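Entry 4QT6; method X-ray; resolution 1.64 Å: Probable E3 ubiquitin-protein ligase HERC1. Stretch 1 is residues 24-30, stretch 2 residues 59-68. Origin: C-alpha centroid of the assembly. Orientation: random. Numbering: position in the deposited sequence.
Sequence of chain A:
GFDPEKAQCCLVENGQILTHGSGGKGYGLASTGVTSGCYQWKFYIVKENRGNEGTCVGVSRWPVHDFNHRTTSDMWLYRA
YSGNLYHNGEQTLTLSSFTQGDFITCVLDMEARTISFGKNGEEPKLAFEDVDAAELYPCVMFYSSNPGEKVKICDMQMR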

# COMPACT_ATOMS: atom_id res chain seq x y z
N GLY A 24 -3.27 -13.80 11.28
CA GLY A 24 -1.97 -13.84 10.59
C GLY A 24 -1.84 -12.73 9.56
O GLY A 24 -2.36 -11.63 9.75
N LYS A 25 -1.16 -13.02 8.46
CA LYS A 25 -0.92 -12.00 7.43
C LYS A 25 -2.25 -11.53 6.83
O LYS A 25 -3.24 -12.27 6.78
CB LYS A 25 -0.01 -12.56 6.35
CG LYS A 25 1.36 -12.99 6.86
CD LYS A 25 2.24 -13.37 5.69
CE LYS A 25 3.52 -14.07 6.12
NZ LYS A 25 4.33 -14.34 4.90
N GLY A 26 -2.28 -10.29 6.35
CA GLY A 26 -3.56 -9.74 5.90
C GLY A 26 -3.42 -8.55 4.98
O GLY A 26 -2.31 -8.11 4.71
N TYR A 27 -4.57 -8.02 4.54
CA TYR A 27 -4.59 -6.85 3.66
C TYR A 27 -5.90 -6.10 3.82
O TYR A 27 -6.89 -6.61 4.35
CB TYR A 27 -4.43 -7.26 2.19
CG TYR A 27 -5.56 -8.10 1.67
CD1 TYR A 27 -6.75 -7.53 1.26
CD2 TYR A 27 -5.46 -9.48 1.65
CE1 TYR A 27 -7.81 -8.30 0.85
CE2 TYR A 27 -6.50 -10.25 1.20
CZ TYR A 27 -7.67 -9.67 0.82
OH TYR A 27 -8.73 -10.44 0.38
N GLY A 28 -5.89 -4.88 3.31
CA GLY A 28 -7.12 -4.13 3.13
C GLY A 28 -7.00 -3.15 1.98
O GLY A 28 -5.98 -2.50 1.81
N LEU A 29 -8.08 -3.08 1.21
CA LEU A 29 -8.23 -2.15 0.10
C LEU A 29 -9.16 -1.00 0.43
O LEU A 29 -10.10 -1.13 1.23
CB LEU A 29 -8.78 -2.85 -1.14
CG LEU A 29 -7.78 -3.65 -2.00
CD1 LEU A 29 -7.04 -4.75 -1.24
CD2 LEU A 29 -8.54 -4.22 -3.18
N ALA A 30 -8.93 0.11 -0.26
CA ALA A 30 -9.80 1.27 -0.17
C ALA A 30 -11.16 0.98 -0.78
O ALA A 30 -11.33 0.07 -1.60
CB ALA A 30 -9.16 2.46 -0.83
N VAL A 59 -1.04 -0.55 -4.43
CA VAL A 59 -2.35 -0.73 -5.06
C VAL A 59 -2.60 -2.21 -5.37
O VAL A 59 -1.64 -2.99 -5.47
CB VAL A 59 -2.48 0.11 -6.36
CG1 VAL A 59 -2.51 1.59 -6.02
CG2 VAL A 59 -1.36 -0.21 -7.33
N SER A 60 -3.87 -2.56 -5.48
CA SER A 60 -4.30 -3.94 -5.69
C SER A 60 -5.48 -4.03 -6.64
O SER A 60 -6.37 -3.16 -6.66
CB SER A 60 -4.73 -4.57 -4.37
OG SER A 60 -5.02 -5.95 -4.53
N ARG A 61 -5.50 -5.14 -7.37
CA ARG A 61 -6.70 -5.63 -8.02
C ARG A 61 -7.69 -6.15 -7.01
O ARG A 61 -7.33 -6.50 -5.88
CB ARG A 61 -6.35 -6.80 -8.94
CG ARG A 61 -5.52 -6.40 -10.12
CD ARG A 61 -5.22 -7.64 -10.95
NE ARG A 61 -4.76 -7.25 -12.28
CZ ARG A 61 -3.49 -7.24 -12.70
NH1 ARG A 61 -2.47 -7.62 -11.93
NH2 ARG A 61 -3.26 -6.88 -13.94
N TRP A 62 -8.95 -6.26 -7.43
CA TRP A 62 -9.97 -6.95 -6.65
C TRP A 62 -10.75 -7.87 -7.59
O TRP A 62 -11.17 -7.41 -8.66
CB TRP A 62 -10.91 -5.95 -6.01
CG TRP A 62 -11.93 -6.60 -5.14
CD1 TRP A 62 -13.26 -6.72 -5.39
CD2 TRP A 62 -11.69 -7.22 -3.88
NE1 TRP A 62 -13.87 -7.40 -4.36
CE2 TRP A 62 -12.92 -7.71 -3.42
CE3 TRP A 62 -10.56 -7.41 -3.10
CZ2 TRP A 62 -13.05 -8.38 -2.21
CZ3 TRP A 62 -10.68 -8.07 -1.90
CH2 TRP A 62 -11.92 -8.53 -1.46
N PRO A 63 -10.96 -9.15 -7.24
CA PRO A 63 -10.56 -9.80 -6.00
C PRO A 63 -9.07 -10.08 -5.87
O PRO A 63 -8.33 -10.02 -6.84
CB PRO A 63 -11.33 -11.14 -6.05
CG PRO A 63 -11.48 -11.40 -7.50
CD PRO A 63 -11.74 -10.06 -8.11
N VAL A 64 -8.64 -10.34 -4.64
CA VAL A 64 -7.27 -10.70 -4.32
C VAL A 64 -7.20 -12.23 -4.25
O VAL A 64 -7.97 -12.87 -3.52
CB VAL A 64 -6.87 -10.10 -2.95
CG1 VAL A 64 -5.55 -10.68 -2.44
CG2 VAL A 64 -6.77 -8.58 -3.08
N HIS A 65 -6.30 -12.81 -5.04
CA HIS A 65 -6.01 -14.25 -4.96
C HIS A 65 -4.68 -14.57 -4.30
O HIS A 65 -4.52 -15.63 -3.71
CB HIS A 65 -6.05 -14.85 -6.36
CG HIS A 65 -7.39 -14.75 -7.00
ND1 HIS A 65 -7.62 -14.00 -8.13
CD2 HIS A 65 -8.59 -15.28 -6.66
CE1 HIS A 65 -8.90 -14.08 -8.46
NE2 HIS A 65 -9.51 -14.85 -7.58
N ASP A 66 -3.71 -13.67 -4.44
CA ASP A 66 -2.39 -13.82 -3.87
C ASP A 66 -2.04 -12.49 -3.23
O ASP A 66 -2.05 -11.47 -3.92
CB ASP A 66 -1.39 -14.16 -4.99
CG ASP A 66 0.02 -14.39 -4.47
OD1 ASP A 66 0.30 -14.17 -3.28
OD2 ASP A 66 0.89 -14.75 -5.30
N PHE A 67 -1.83 -12.48 -1.91
CA PHE A 67 -1.34 -11.29 -1.22
C PHE A 67 0.01 -11.47 -0.55
O PHE A 67 0.39 -10.66 0.26
CB PHE A 67 -2.40 -10.72 -0.24
CG PHE A 67 -2.72 -11.61 0.95
CD1 PHE A 67 -3.72 -12.55 0.88
CD2 PHE A 67 -2.12 -11.38 2.18
CE1 PHE A 67 -4.06 -13.32 2.00
CE2 PHE A 67 -2.44 -12.14 3.29
CZ PHE A 67 -3.41 -13.11 3.20
N ASN A 68 0.76 -12.52 -0.93
CA ASN A 68 2.14 -12.69 -0.51
C ASN A 68 2.97 -11.70 -1.29
O ASN A 68 3.03 -11.78 -2.53
CB ASN A 68 2.59 -14.12 -0.84
CG ASN A 68 4.02 -14.43 -0.47
OD1 ASN A 68 4.78 -13.58 -0.01
ND2 ASN A 68 4.40 -15.69 -0.67
O HOH W 1 3.81 -12.05 2.56

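Stretch 1 is mostly a strand, residues 26-30. Stretch 2 starts as the end of a strand at Val59 and Ser60 and continues as a loop to Asn68. The two run past each other in opposite order: Leu29 lies nearest Ser60, Tyr27 nearest Phe67, and Lys25 nearest Asn68. Leu29 CA is 7.2 Å from Ser60 CA, Tyr27 CA is 7.4 Å from Phe67 CA, and Lys25 CA is 8.5 Å from Asn68 CA. That is too far for strand pairing, and no direct hydrogen bond joins the stretches. Side chains fill the gap, and together the two sides bury 418 Å².

Val59 points away and takes no part. Ser60 points toward stretch 1, and its CB lies 3.9 Å from CD1 of Leu29. Its hydroxyl is used locally: Ser60 OG donates to Arg61 O at 2.7 Å. The side chain of Arg61 points away. Its carbonyl still meets stretch 1, with Arg61 O 3.7 Å from Leu29 CD2.

Trp62 starts out sideways, but the end of its side chain comes nearer. Trp62 CE3 is 3.8 Å from Leu29 CD2, an apolar contact. Trp62 CZ3 is 3.8 Å from Tyr27 OH, which sits at the edge of the indole, near its plane. Pro63 follows a cis peptide bond and points away.

Val64 returns toward stretch 1 and touches two residues. Its CG1 lies over one face of the Tyr27 ring, 4.2 Å from the ring centroid and 28° off the normal. This is a CH-pi contact, in which a methyl group meets the pi electrons of the ring. Val64 CG2 also lies near the Tyr27 ring, 4.1 Å from Tyr27 CE1, and is 4.3 Å from Leu29 CD1, a looser apolar contact.

His65 and Asp66 point away. Asp66 braces the loop instead: Asn68 N donates to Asp66 OD1 at 2.9 Å.

Phe67 points toward stretch 1 and makes the aromatic contact with Tyr27. The edge of Tyr27 approaches the face of Phe67, with centroids 5.0 Å apart and planes at 64°. Tyr27 CD2 comes within 3.5 Å of Phe67 CG. Edge-to-face packing sets the slightly positive ring hydrogens against the pi cloud. Phe67 also reaches the backbone of stretch 1: its CE2 is 3.6 Å from Lys25 O and 3.6 Å from Gly26 N.

Asn68 makes no direct contact. A water links it to Lys25, whose side chain is extended beyond CB and carries NZ away from the Phe67 ring. The water donates to Asn68 OD1 at 3.1 Å and accepts a weak bond from Lys25 NZ at 3.3 Å.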